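Local coordinates for protein gluconate kinase (Lactobacillus acidophilus, PDB 3LL3) that binds ATP and D-xylulose and, as an FGGY-family carbohydrate kinase, probably transfers a phosphate group from ATP to a sugar or sugar acid such as gluconate, at residues L182-L187 against P272-S277; I245-I250 against H254-V259; I416-I421 against T470-F475. All blocks are in the same frame, centred on the assembly; numbering follows the deposited sequence.

Contact 1: residues L182-L187 against P272-S277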
ATOM      1  N   LEU A 182      33.281   1.233 -22.272  1.00 25.17           N
ATOM      2  CA  LEU A 182      34.464   2.007 -21.889  1.00 23.05           C
ATOM      3  C   LEU A 182      35.061   1.476 -20.593  1.00 25.09           C
ATOM      4  O   LEU A 182      34.399   1.466 -19.557  1.00 25.12           O
ATOM      5  CB  LEU A 182      34.103   3.479 -21.716  1.00 25.01           C
ATOM      6  CG  LEU A 182      35.274   4.431 -21.434  1.00 24.74           C
ATOM      7  CD1 LEU A 182      36.073   4.676 -22.702  1.00 25.98           C
ATOM      8  CD2 LEU A 182      34.810   5.768 -20.810  1.00 24.56           C
ATOM      9  N   ASN A 183      36.319   1.053 -20.645  1.00 27.24           N
ATOM     10  CA  ASN A 183      37.012   0.557 -19.462  1.00 25.63           C
ATOM     11  C   ASN A 183      37.283   1.685 -18.463  1.00 27.20           C
ATOM     12  O   ASN A 183      37.791   2.738 -18.828  1.00 27.41           O
ATOM     13  CB  ASN A 183      38.323  -0.151 -19.847  1.00 27.33           C
ATOM     14  CG  ASN A 183      38.982  -0.861 -18.665  1.00 27.62           C
ATOM     15  OD1 ASN A 183      38.803  -2.061 -18.478  1.00 33.17           O
ATOM     16  ND2 ASN A 183      39.732  -0.124 -17.862  1.00 28.11           N
ATOM     17  N   LEU A 184      36.956   1.451 -17.199  1.00 27.23           N
ATOM     18  CA  LEU A 184      37.094   2.485 -16.175  1.00 28.46           C
ATOM     19  C   LEU A 184      38.547   2.867 -15.914  1.00 30.01           C
ATOM     20  O   LEU A 184      38.839   4.021 -15.631  1.00 29.10           O
ATOM     21  CB  LEU A 184      36.452   2.037 -14.865  1.00 24.53           C
ATOM     22  CG  LEU A 184      34.925   2.059 -14.800  1.00 27.23           C
ATOM     23  CD1 LEU A 184      34.461   1.383 -13.546  1.00 24.90           C
ATOM     24  CD2 LEU A 184      34.376   3.477 -14.841  1.00 27.13           C
ATOM     25  N   LYS A 185      39.446   1.890 -16.001  1.00 30.18           N
ATOM     26  CA  LYS A 185      40.859   2.111 -15.678  1.00 33.94           C
ATOM     27  C   LYS A 185      41.690   2.683 -16.825  1.00 30.94           C
ATOM     28  O   LYS A 185      42.591   3.482 -16.601  1.00 32.95           O
ATOM     29  CB  LYS A 185      41.509   0.817 -15.192  1.00 36.42           C
ATOM     30  CG  LYS A 185      41.211   0.476 -13.748  1.00 40.28           C
ATOM     31  CD  LYS A 185      41.527  -0.997 -13.479  1.00 47.02           C
ATOM     32  CE  LYS A 185      40.905  -1.473 -12.166  1.00 51.28           C
ATOM     33  NZ  LYS A 185      40.680  -2.951 -12.161  1.00 60.23           N
ATOM     34  N   THR A 186      41.407   2.258 -18.049  1.00 31.78           N
ATOM     35  CA  THR A 186      42.184   2.717 -19.196  1.00 29.62           C
ATOM     36  C   THR A 186      41.550   3.934 -19.857  1.00 31.56           C
ATOM     37  O   THR A 186      42.240   4.726 -20.505  1.00 31.07           O
ATOM     38  CB  THR A 186      42.320   1.618 -20.251  1.00 29.69           C
ATOM     39  OG1 THR A 186      41.035   1.347 -20.823  1.00 28.58           O
ATOM     40  CG2 THR A 186      42.884   0.348 -19.620  1.00 31.51           C
ATOM     41  N   LEU A 187      40.236   4.090 -19.676  1.00 28.61           N
ATOM     42  CA  LEU A 187      39.479   5.110 -20.404  1.00 26.81           C
ATOM     43  C   LEU A 187      39.620   4.958 -21.923  1.00 31.22           C
ATOM     44  O   LEU A 187      39.576   5.935 -22.672  1.00 29.66           O
ATOM     45  CB  LEU A 187      39.849   6.528 -19.948  1.00 29.68           C
ATOM     46  CG  LEU A 187      39.675   6.757 -18.442  1.00 32.40           C
ATOM     47  CD1 LEU A 187      39.809   8.216 -18.068  1.00 31.08           C
ATOM     48  CD2 LEU A 187      38.327   6.190 -17.957  1.00 28.30           C
ATOM     49  N   PRO A 272      37.780   6.085 -10.062  1.00 31.86           N
ATOM     50  CA  PRO A 272      36.680   5.155 -10.315  1.00 32.40           C
ATOM     51  C   PRO A 272      36.226   4.631  -8.973  1.00 38.00           C
ATOM     52  O   PRO A 272      37.037   4.422  -8.069  1.00 41.06           O
ATOM     53  CB  PRO A 272      37.326   4.017 -11.111  1.00 33.61           C
ATOM     54  CG  PRO A 272      38.611   4.557 -11.631  1.00 33.08           C
ATOM     55  CD  PRO A 272      39.041   5.665 -10.694  1.00 32.80           C
ATOM     56  N   LYS A 273      34.931   4.457  -8.812  1.00 32.19           N
ATOM     57  CA  LYS A 273      34.455   3.860  -7.604  1.00 33.37           C
ATOM     58  C   LYS A 273      33.190   3.176  -8.010  1.00 34.15           C
ATOM     59  O   LYS A 273      32.307   3.781  -8.615  1.00 34.20           O
ATOM     60  CB  LYS A 273      34.201   4.907  -6.517  1.00 34.14           C
ATOM     61  CG  LYS A 273      33.547   4.298  -5.272  1.00 40.76           C
ATOM     62  CD  LYS A 273      33.016   5.366  -4.296  1.00 39.18           C
ATOM     63  CE  LYS A 273      32.249   4.689  -3.152  1.00 46.50           C
ATOM     64  NZ  LYS A 273      31.608   5.664  -2.218  1.00 51.80           N
ATOM     65  N   ILE A 274      33.127   1.889  -7.737  1.00 33.14           N
ATOM     66  CA  ILE A 274      31.962   1.143  -8.120  1.00 32.57           C
ATOM     67  C   ILE A 274      31.366   0.555  -6.886  1.00 31.73           C
ATOM     68  O   ILE A 274      32.034   0.402  -5.860  1.00 33.79           O
ATOM     69  CB  ILE A 274      32.301   0.042  -9.141  1.00 33.93           C
ATOM     70  CG1 ILE A 274      33.443  -0.830  -8.621  1.00 33.84           C
ATOM     71  CG2 ILE A 274      32.664   0.662 -10.471  1.00 32.93           C
ATOM     72  CD1 ILE A 274      33.653  -2.083  -9.441  1.00 37.01           C
ATOM     73  N   ASP A 275      30.089   0.242  -6.985  1.00 30.87           N
ATOM     74  CA  ASP A 275      29.350  -0.267  -5.866  1.00 31.59           C
ATOM     75  C   ASP A 275      29.315  -1.794  -5.909  1.00 34.68           C
ATOM     76  O   ASP A 275      28.959  -2.382  -6.931  1.00 32.69           O
ATOM     77  CB  ASP A 275      27.936   0.268  -5.924  1.00 31.89           C
ATOM     78  CG  ASP A 275      27.114  -0.186  -4.768  1.00 33.51           C
ATOM     79  OD1 ASP A 275      27.591  -0.088  -3.626  1.00 36.75           O
ATOM     80  OD2 ASP A 275      25.999  -0.672  -5.001  1.00 39.35           O
ATOM     81  N   PRO A 276      29.691  -2.440  -4.797  1.00 36.60           N
ATOM     82  CA  PRO A 276      29.602  -3.900  -4.687  1.00 35.77           C
ATOM     83  C   PRO A 276      28.238  -4.444  -5.120  1.00 37.85           C
ATOM     84  O   PRO A 276      28.159  -5.561  -5.636  1.00 42.59           O
ATOM     85  CB  PRO A 276      29.826  -4.141  -3.191  1.00 40.57           C
ATOM     86  CG  PRO A 276      30.725  -3.023  -2.776  1.00 37.42           C
ATOM     87  CD  PRO A 276      30.294  -1.829  -3.597  1.00 37.76           C
ATOM     88  N   SER A 277      27.172  -3.676  -4.930  1.00 37.62           N
ATOM     89  CA  SER A 277      25.860  -4.140  -5.378  1.00 38.55           C
ATOM     90  C   SER A 277      25.419  -3.504  -6.691  1.00 35.84           C
ATOM     91  O   SER A 277      24.269  -3.642  -7.104  1.00 36.69           O
ATOM     92  CB  SER A 277      24.797  -3.953  -4.290  1.00 42.16           C
ATOM     93  OG  SER A 277      25.058  -2.810  -3.480  1.00 46.06           O
TER

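Contact 2: residues I245-I250 against H254-V259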
ATOM      1  N   ILE A 245      27.900  19.502 -13.449  1.00 19.98           N
ATOM      2  CA  ILE A 245      28.749  20.682 -13.369  1.00 21.39           C
ATOM      3  C   ILE A 245      27.946  21.965 -13.636  1.00 21.68           C
ATOM      4  O   ILE A 245      28.307  23.024 -13.153  1.00 21.49           O
ATOM      5  CB  ILE A 245      29.998  20.623 -14.281  1.00 23.11           C
ATOM      6  CG1 ILE A 245      29.619  20.751 -15.758  1.00 20.93           C
ATOM      7  CG2 ILE A 245      30.797  19.341 -14.029  1.00 22.96           C
ATOM      8  CD1 ILE A 245      30.839  20.989 -16.683  1.00 23.57           C
ATOM      9  N   GLY A 246      26.854  21.861 -14.392  1.00 22.64           N
ATOM     10  CA  GLY A 246      25.982  22.999 -14.667  1.00 22.24           C
ATOM     11  C   GLY A 246      25.227  23.570 -13.460  1.00 23.88           C
ATOM     12  O   GLY A 246      24.617  24.658 -13.548  1.00 23.38           O
ATOM     13  N   VAL A 247      25.251  22.839 -12.347  1.00 22.81           N
ATOM     14  CA  VAL A 247      24.699  23.323 -11.078  1.00 24.23           C
ATOM     15  C   VAL A 247      25.823  23.537 -10.072  1.00 24.67           C
ATOM     16  O   VAL A 247      25.601  23.617  -8.859  1.00 24.72           O
ATOM     17  CB  VAL A 247      23.590  22.398 -10.502  1.00 24.44           C
ATOM     18  CG1 VAL A 247      22.399  22.315 -11.466  1.00 23.15           C
ATOM     19  CG2 VAL A 247      24.127  20.993 -10.137  1.00 23.80           C
ATOM     20  N   ASN A 248      27.038  23.646 -10.603  1.00 25.06           N
ATOM     21  CA  ASN A 248      28.235  23.906  -9.804  1.00 24.14           C
ATOM     22  C   ASN A 248      28.576  22.801  -8.818  1.00 25.00           C
ATOM     23  O   ASN A 248      29.194  23.055  -7.786  1.00 27.44           O
ATOM     24  CB  ASN A 248      28.114  25.228  -9.049  1.00 26.38           C
ATOM     25  CG  ASN A 248      29.464  25.818  -8.713  1.00 28.86           C
ATOM     26  OD1 ASN A 248      30.450  25.529  -9.388  1.00 29.28           O
ATOM     27  ND2 ASN A 248      29.520  26.645  -7.669  1.00 27.23           N
ATOM     28  N   ALA A 249      28.151  21.579  -9.105  1.00 23.98           N
ATOM     29  CA  ALA A 249      28.531  20.458  -8.248  1.00 25.54           C
ATOM     30  C   ALA A 249      29.726  19.759  -8.866  1.00 23.40           C
ATOM     31  O   ALA A 249      29.595  18.688  -9.451  1.00 25.29           O
ATOM     32  CB  ALA A 249      27.361  19.492  -8.045  1.00 22.80           C
ATOM     33  N   ILE A 250      30.897  20.372  -8.738  1.00 26.06           N
ATOM     34  CA  ILE A 250      32.066  19.948  -9.530  1.00 29.44           C
ATOM     35  C   ILE A 250      32.932  18.958  -8.764  1.00 29.50           C
ATOM     36  O   ILE A 250      33.837  18.336  -9.335  1.00 27.64           O
ATOM     37  CB  ILE A 250      32.920  21.147  -9.963  1.00 28.95           C
ATOM     38  CG1 ILE A 250      33.510  21.817  -8.725  1.00 29.82           C
ATOM     39  CG2 ILE A 250      32.074  22.137 -10.750  1.00 25.70           C
ATOM     40  CD1 ILE A 250      34.358  23.008  -9.027  1.00 31.59           C
ATOM     41  N   HIS A 254      29.831  18.300  -2.965  1.00 26.85           N
ATOM     42  CA  HIS A 254      28.459  18.546  -3.392  1.00 27.80           C
ATOM     43  C   HIS A 254      27.845  17.332  -4.108  1.00 29.86           C
ATOM     44  O   HIS A 254      28.569  16.460  -4.601  1.00 28.20           O
ATOM     45  CB  HIS A 254      28.404  19.764  -4.316  1.00 27.05           C
ATOM     46  CG  HIS A 254      28.589  21.078  -3.613  1.00 31.28           C
ATOM     47  ND1 HIS A 254      29.778  21.452  -3.023  1.00 33.05           N
ATOM     48  CD2 HIS A 254      27.743  22.122  -3.445  1.00 34.00           C
ATOM     49  CE1 HIS A 254      29.650  22.660  -2.505  1.00 30.94           C
ATOM     50  NE2 HIS A 254      28.425  23.091  -2.747  1.00 31.54           N
ATOM     51  N   CYS A 255      26.514  17.270  -4.132  1.00 26.99           N
ATOM     52  CA  CYS A 255      25.774  16.348  -5.003  1.00 26.56           C
ATOM     53  C   CYS A 255      24.820  17.196  -5.843  1.00 24.37           C
ATOM     54  O   CYS A 255      24.438  18.294  -5.434  1.00 27.25           O
ATOM     55  CB  CYS A 255      24.937  15.366  -4.171  1.00 26.42           C
ATOM     56  SG  CYS A 255      25.855  14.050  -3.311  1.00 36.75           S
ATOM     57  N   ALA A 256      24.408  16.696  -6.995  1.00 20.99           N
ATOM     58  CA  ALA A 256      23.348  17.345  -7.753  1.00 22.54           C
ATOM     59  C   ALA A 256      22.093  16.469  -7.741  1.00 24.86           C
ATOM     60  O   ALA A 256      22.141  15.269  -8.064  1.00 22.35           O
ATOM     61  CB  ALA A 256      23.796  17.649  -9.181  1.00 23.90           C
ATOM     62  N   LEU A 257      20.984  17.067  -7.317  1.00 23.98           N
ATOM     63  CA  LEU A 257      19.680  16.399  -7.277  1.00 20.84           C
ATOM     64  C   LEU A 257      18.758  17.123  -8.256  1.00 22.36           C
ATOM     65  O   LEU A 257      18.439  18.317  -8.086  1.00 22.87           O
ATOM     66  CB  LEU A 257      19.075  16.492  -5.878  1.00 22.32           C
ATOM     67  CG  LEU A 257      17.616  16.032  -5.781  1.00 20.29           C
ATOM     68  CD1 LEU A 257      17.566  14.515  -6.003  1.00 22.14           C
ATOM     69  CD2 LEU A 257      17.013  16.412  -4.461  1.00 23.95           C
ATOM     70  N   ASN A 258      18.330  16.429  -9.294  1.00 21.48           N
ATOM     71  CA  ASN A 258      17.353  17.027 -10.178  1.00 22.76           C
ATOM     72  C   ASN A 258      16.111  16.172 -10.150  1.00 24.19           C
ATOM     73  O   ASN A 258      16.191  14.940 -10.208  1.00 24.79           O
ATOM     74  CB  ASN A 258      17.873  17.111 -11.594  1.00 24.00           C
ATOM     75  CG  ASN A 258      16.851  17.695 -12.544  1.00 24.80           C
ATOM     76  OD1 ASN A 258      16.618  18.905 -12.562  1.00 25.46           O
ATOM     77  ND2 ASN A 258      16.237  16.837 -13.347  1.00 26.72           N
ATOM     78  N   VAL A 259      14.957  16.810 -10.053  1.00 23.10           N
ATOM     79  CA  VAL A 259      13.708  16.055 -10.040  1.00 21.74           C
ATOM     80  C   VAL A 259      12.649  16.759 -10.857  1.00 23.31           C
ATOM     81  O   VAL A 259      12.083  17.770 -10.442  1.00 23.08           O
ATOM     82  CB  VAL A 259      13.176  15.804  -8.626  1.00 23.19           C
ATOM     83  CG1 VAL A 259      12.047  14.806  -8.677  1.00 24.42           C
ATOM     84  CG2 VAL A 259      14.274  15.320  -7.701  1.00 21.88           C
TER

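Contact 3: residues I416-I421 against T470-F475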
ATOM      1  N   ILE A 416      14.747  15.504   5.043  1.00 23.90           N
ATOM      2  CA  ILE A 416      15.008  14.083   4.806  1.00 24.17           C
ATOM      3  C   ILE A 416      16.484  13.793   4.532  1.00 24.61           C
ATOM      4  O   ILE A 416      17.057  12.883   5.138  1.00 26.86           O
ATOM      5  CB  ILE A 416      14.127  13.538   3.668  1.00 23.41           C
ATOM      6  CG1 ILE A 416      12.680  13.411   4.159  1.00 25.03           C
ATOM      7  CG2 ILE A 416      14.657  12.201   3.156  1.00 23.64           C
ATOM      8  CD1 ILE A 416      11.689  13.103   3.057  1.00 24.36           C
ATOM      9  N   PHE A 417      17.100  14.553   3.632  1.00 22.58           N
ATOM     10  CA  PHE A 417      18.534  14.409   3.364  1.00 24.31           C
ATOM     11  C   PHE A 417      19.393  14.885   4.546  1.00 25.64           C
ATOM     12  O   PHE A 417      20.519  14.427   4.726  1.00 26.87           O
ATOM     13  CB  PHE A 417      18.942  15.160   2.081  1.00 24.03           C
ATOM     14  CG  PHE A 417      18.575  14.447   0.791  1.00 24.18           C
ATOM     15  CD1 PHE A 417      19.562  13.979  -0.062  1.00 24.53           C
ATOM     16  CD2 PHE A 417      17.246  14.268   0.428  1.00 25.49           C
ATOM     17  CE1 PHE A 417      19.232  13.326  -1.266  1.00 27.42           C
ATOM     18  CE2 PHE A 417      16.902  13.631  -0.760  1.00 23.46           C
ATOM     19  CZ  PHE A 417      17.899  13.143  -1.610  1.00 26.16           C
ATOM     20  N   ASN A 418      18.859  15.795   5.358  1.00 24.12           N
ATOM     21  CA  ASN A 418      19.611  16.364   6.483  1.00 25.12           C
ATOM     22  C   ASN A 418      20.920  17.020   6.033  1.00 28.96           C
ATOM     23  O   ASN A 418      21.947  16.905   6.708  1.00 28.96           O
ATOM     24  CB  ASN A 418      19.922  15.329   7.562  1.00 26.26           C
ATOM     25  CG  ASN A 418      20.192  15.979   8.929  1.00 32.60           C
ATOM     26  OD1 ASN A 418      19.853  17.143   9.148  1.00 29.00           O
ATOM     27  ND2 ASN A 418      20.797  15.228   9.843  1.00 33.13           N
ATOM     28  N   VAL A 419      20.872  17.668   4.875  1.00 26.98           N
ATOM     29  CA  VAL A 419      21.948  18.528   4.404  1.00 29.96           C
ATOM     30  C   VAL A 419      21.267  19.749   3.758  1.00 29.59           C
ATOM     31  O   VAL A 419      20.098  19.675   3.351  1.00 27.94           O
ATOM     32  CB  VAL A 419      22.907  17.796   3.404  1.00 30.88           C
ATOM     33  CG1 VAL A 419      23.313  16.423   3.915  1.00 31.30           C
ATOM     34  CG2 VAL A 419      22.268  17.643   2.071  1.00 32.40           C
ATOM     35  N   PRO A 420      21.966  20.890   3.693  1.00 28.91           N
ATOM     36  CA  PRO A 420      21.290  22.044   3.097  1.00 27.04           C
ATOM     37  C   PRO A 420      20.963  21.818   1.619  1.00 29.60           C
ATOM     38  O   PRO A 420      21.745  21.193   0.888  1.00 26.46           O
ATOM     39  CB  PRO A 420      22.314  23.172   3.258  1.00 27.33           C
ATOM     40  CG  PRO A 420      23.217  22.715   4.368  1.00 30.92           C
ATOM     41  CD  PRO A 420      23.300  21.236   4.211  1.00 31.23           C
ATOM     42  N   ILE A 421      19.808  22.325   1.197  1.00 26.98           N
ATOM     43  CA  ILE A 421      19.381  22.262  -0.190  1.00 25.48           C
ATOM     44  C   ILE A 421      19.620  23.639  -0.818  1.00 26.11           C
ATOM     45  O   ILE A 421      19.135  24.661  -0.305  1.00 24.91           O
ATOM     46  CB  ILE A 421      17.878  21.885  -0.287  1.00 24.95           C
ATOM     47  CG1 ILE A 421      17.623  20.477   0.287  1.00 21.91           C
ATOM     48  CG2 ILE A 421      17.355  22.080  -1.711  1.00 22.92           C
ATOM     49  CD1 ILE A 421      18.101  19.362  -0.595  1.00 26.07           C
ATOM     50  N   THR A 470      12.507  13.421  12.999  1.00 28.43           N
ATOM     51  CA  THR A 470      11.340  12.594  12.706  1.00 29.07           C
ATOM     52  C   THR A 470      11.650  11.696  11.492  1.00 28.74           C
ATOM     53  O   THR A 470      11.433  10.479  11.512  1.00 28.80           O
ATOM     54  CB  THR A 470      10.126  13.470  12.385  1.00 29.04           C
ATOM     55  OG1 THR A 470       9.804  14.293  13.522  1.00 29.51           O
ATOM     56  CG2 THR A 470       8.940  12.598  12.016  1.00 31.32           C
ATOM     57  N   TYR A 471      12.178  12.311  10.441  1.00 26.55           N
ATOM     58  CA  TYR A 471      12.466  11.587   9.218  1.00 28.95           C
ATOM     59  C   TYR A 471      13.588  10.588   9.413  1.00 28.20           C
ATOM     60  O   TYR A 471      13.599   9.529   8.803  1.00 27.30           O
ATOM     61  CB  TYR A 471      12.752  12.558   8.064  1.00 27.25           C
ATOM     62  CG  TYR A 471      11.480  13.216   7.595  1.00 26.53           C
ATOM     63  CD1 TYR A 471      10.429  12.446   7.095  1.00 26.65           C
ATOM     64  CD2 TYR A 471      11.302  14.586   7.700  1.00 27.76           C
ATOM     65  CE1 TYR A 471       9.248  13.031   6.689  1.00 27.66           C
ATOM     66  CE2 TYR A 471      10.123  15.181   7.306  1.00 27.94           C
ATOM     67  CZ  TYR A 471       9.104  14.404   6.799  1.00 28.73           C
ATOM     68  OH  TYR A 471       7.940  15.012   6.409  1.00 27.88           O
ATOM     69  N   GLN A 472      14.530  10.928  10.277  1.00 29.62           N
ATOM     70  CA  GLN A 472      15.646  10.036  10.553  1.00 32.57           C
ATOM     71  C   GLN A 472      15.161   8.756  11.220  1.00 30.64           C
ATOM     72  O   GLN A 472      15.724   7.673  11.008  1.00 32.75           O
ATOM     73  CB  GLN A 472      16.672  10.746  11.433  1.00 34.18           C
ATOM     74  CG  GLN A 472      18.016  10.069  11.502  1.00 40.67           C
ATOM     75  CD  GLN A 472      19.132  11.048  11.848  1.00 49.09           C
ATOM     76  OE1 GLN A 472      18.969  12.270  11.729  1.00 51.30           O
ATOM     77  NE2 GLN A 472      20.275  10.514  12.275  1.00 54.95           N
ATOM     78  N   LYS A 473      14.113   8.880  12.031  1.00 29.63           N
ATOM     79  CA  LYS A 473      13.530   7.718  12.663  1.00 29.91           C
ATOM     80  C   LYS A 473      12.614   6.961  11.699  1.00 32.35           C
ATOM     81  O   LYS A 473      12.495   5.738  11.770  1.00 32.66           O
ATOM     82  CB  LYS A 473      12.794   8.101  13.961  1.00 34.54           C
ATOM     83  CG  LYS A 473      11.998   6.951  14.553  1.00 41.91           C
ATOM     84  CD  LYS A 473      11.491   7.242  15.967  1.00 50.82           C
ATOM     85  CE  LYS A 473      11.044   5.956  16.666  1.00 54.62           C
ATOM     86  NZ  LYS A 473      10.811   6.177  18.117  1.00 59.28           N
ATOM     87  N   LEU A 474      11.992   7.681  10.773  1.00 30.52           N
ATOM     88  CA  LEU A 474      11.034   7.060   9.858  1.00 28.61           C
ATOM     89  C   LEU A 474      11.675   6.371   8.643  1.00 29.78           C
ATOM     90  O   LEU A 474      11.111   5.411   8.110  1.00 26.89           O
ATOM     91  CB  LEU A 474       9.992   8.078   9.400  1.00 28.34           C
ATOM     92  CG  LEU A 474       8.943   7.564   8.408  1.00 28.69           C
ATOM     93  CD1 LEU A 474       8.110   6.428   9.033  1.00 26.94           C
ATOM     94  CD2 LEU A 474       8.058   8.733   7.965  1.00 28.93           C
ATOM     95  N   PHE A 475      12.842   6.849   8.203  1.00 27.16           N
ATOM     96  CA  PHE A 475      13.520   6.227   7.065  1.00 27.64           C
ATOM     97  C   PHE A 475      13.806   4.724   7.235  1.00 28.97           C
ATOM     98  O   PHE A 475      13.646   3.944   6.284  1.00 26.27           O
ATOM     99  CB  PHE A 475      14.808   6.994   6.676  1.00 27.80           C
ATOM    100  CG  PHE A 475      15.468   6.477   5.414  1.00 29.08           C
ATOM    101  CD1 PHE A 475      14.751   6.375   4.223  1.00 26.73           C
ATOM    102  CD2 PHE A 475      16.806   6.102   5.415  1.00 29.99           C
ATOM    103  CE1 PHE A 475      15.353   5.894   3.050  1.00 26.83           C
ATOM    104  CE2 PHE A 475      17.415   5.619   4.257  1.00 30.06           C
ATOM    105  CZ  PHE A 475      16.683   5.515   3.069  1.00 28.76           C
TER
HETATM  106  O   HOH W   1      15.826  10.723   6.752  1.00 30.17           O

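Contact 1: residues L182-L187 against P272-S277
L184 and I274 make the tight part of this contact: the methyl L184 CD1 lies 3.6 Å from I274 CG2, with the two branched chains passing at a slant. The leucine gets there because its CG stands beside the backbone N, opposite the carbonyl carbon (chi1 -75°), and the chain then runs out straight to CD1. On I274 it is the short branch that touches; CG1 takes the position between N and the carbonyl carbon (chi1 53°). C282 and P284 of strand 281-284 also touch L184, so a leucine suits this buried spot, and I274, itself touched by Y121 and R122 of helix 116-124, covers it with a methyl.

The other half is looser. The ring of P272 rests beside the start of the leucine side chain, P272 CB being 4.3 Å from L184 CB, and P272 CG lies 4.0 Å from the carbonyl oxygen L184 O. P272 is partly exposed. K185, next to L184, is exposed, which suits its charged end; T186, also exposed, turns its hydroxyl to T188 N. Within the loops, L187 N bonds N183 O at 2.9 Å, and S277 OG bonds D275 OD2 at 2.8 Å. With neither loop hydrogen-bonded to the other, and only carbon meeting carbon between their side chains, the contact depends on van der Waals fit and the hydrophobic effect, which set few demands on direction.

Contact 2: residues I245-I250 against H254-V259
This is a buried apolar contact between the turn that ends helix 239-245 and the strand 254-259 that follows it, a strand lying inside its sheet between 263-269 and 396-400. Four residues carry it: V247 and A249 from the turn, H254 through its CB and A256 from the strand. With V247 CG1 opposite the carbonyl carbon (chi1 -62°), CG2 falls between the backbone N and the carbonyl carbon and meets A256 CB at 3.5 Å, closer than carbon pairs usually come. A249 CB sits nearby over the strand, 3.9 Å from H254 CB and 4.2 Å from A256 CB. C255 points away and packs on I265 and T267. A bare methyl at A256 lets the turn approach the strand, and V247 also touches N398 and T400 of the adjoining strand.

Within the turn N248 N bonds I245 O at 2.9 Å, and A249 N reaches back to the residue just before I245. N248 has positive phi (64°), which asparagine tolerates better than most residues. Together these features are a Schellman motif, with N248 as C-prime, that ends the helix and sets V247 and A249 against the strand, close to where the chain passes from the sheet of strand 232-238 to that of 254-259, consistent with the two actin-like domains of FGGY kinases.

Contact 3: residues I416-I421 against T470-F475
The carbonyl oxygen I416 O accepts a hydrogen bond from a water 3.0 Å away, and that water also gives a weak one, 3.3 Å long, to the carbonyl oxygen Y471 O. Other acceptors compete for its protons, so the two bonds may not both be made at once. Beside it the main contact is a CH-pi interaction. I416 CG1 lies over one face of the Y471 ring, 3.9 Å from its centroid and 21° off the normal, displaced toward the rim so that Y471 CG is its closest ring atom at 3.6 Å. CG1 stands beside the backbone N of I416, which leaves this methylene turned to the ring. Tyrosine suits the place doubly: the ring offers a flat apolar face, while its hydroxyl bonds E374 and, weakly, R370.

At the margin N418 ND2 and Q472 OE1 stay 4.0 Å apart, their amide planes turned by 54°, a loose approach at the wetter edge. N418 has the positive phi asparagine readily adopts where a helix stops.

I377, F378 and Y381 of helix 365-388 also touch I416, and Y381 meets both F417 and F475 edge-to-face. Helices 407-417, 465-485 and 365-388 thus pack together, and from the first of them the chain runs through N418 into strand 421-424.

Overall arrangement
Contact 2 is nested in the chain loop closed by contact 1, and contact 3 follows both. Contacts 2 and 3 are neighbours, with centres 19 Å apart and nearest atoms about 4 Å apart, though they do not touch; contacts 1 and 3 are farthest, at 30 Å between centres. None lies in a binding site, though each has a side chain within about 11 to 13 Å of a bound ligand. The side chain of L184 in contact 1 is about 13 Å from bound D-xylulose, while in contact 2 the side chain of A256 is about 11 Å from the sugar and that of V247 about 11 Å from ATP. Strand 254-259 leads directly into G260 and T261 of the nucleotide pocket. In contact 3, the side chain of I416 is about 13 Å from ATP.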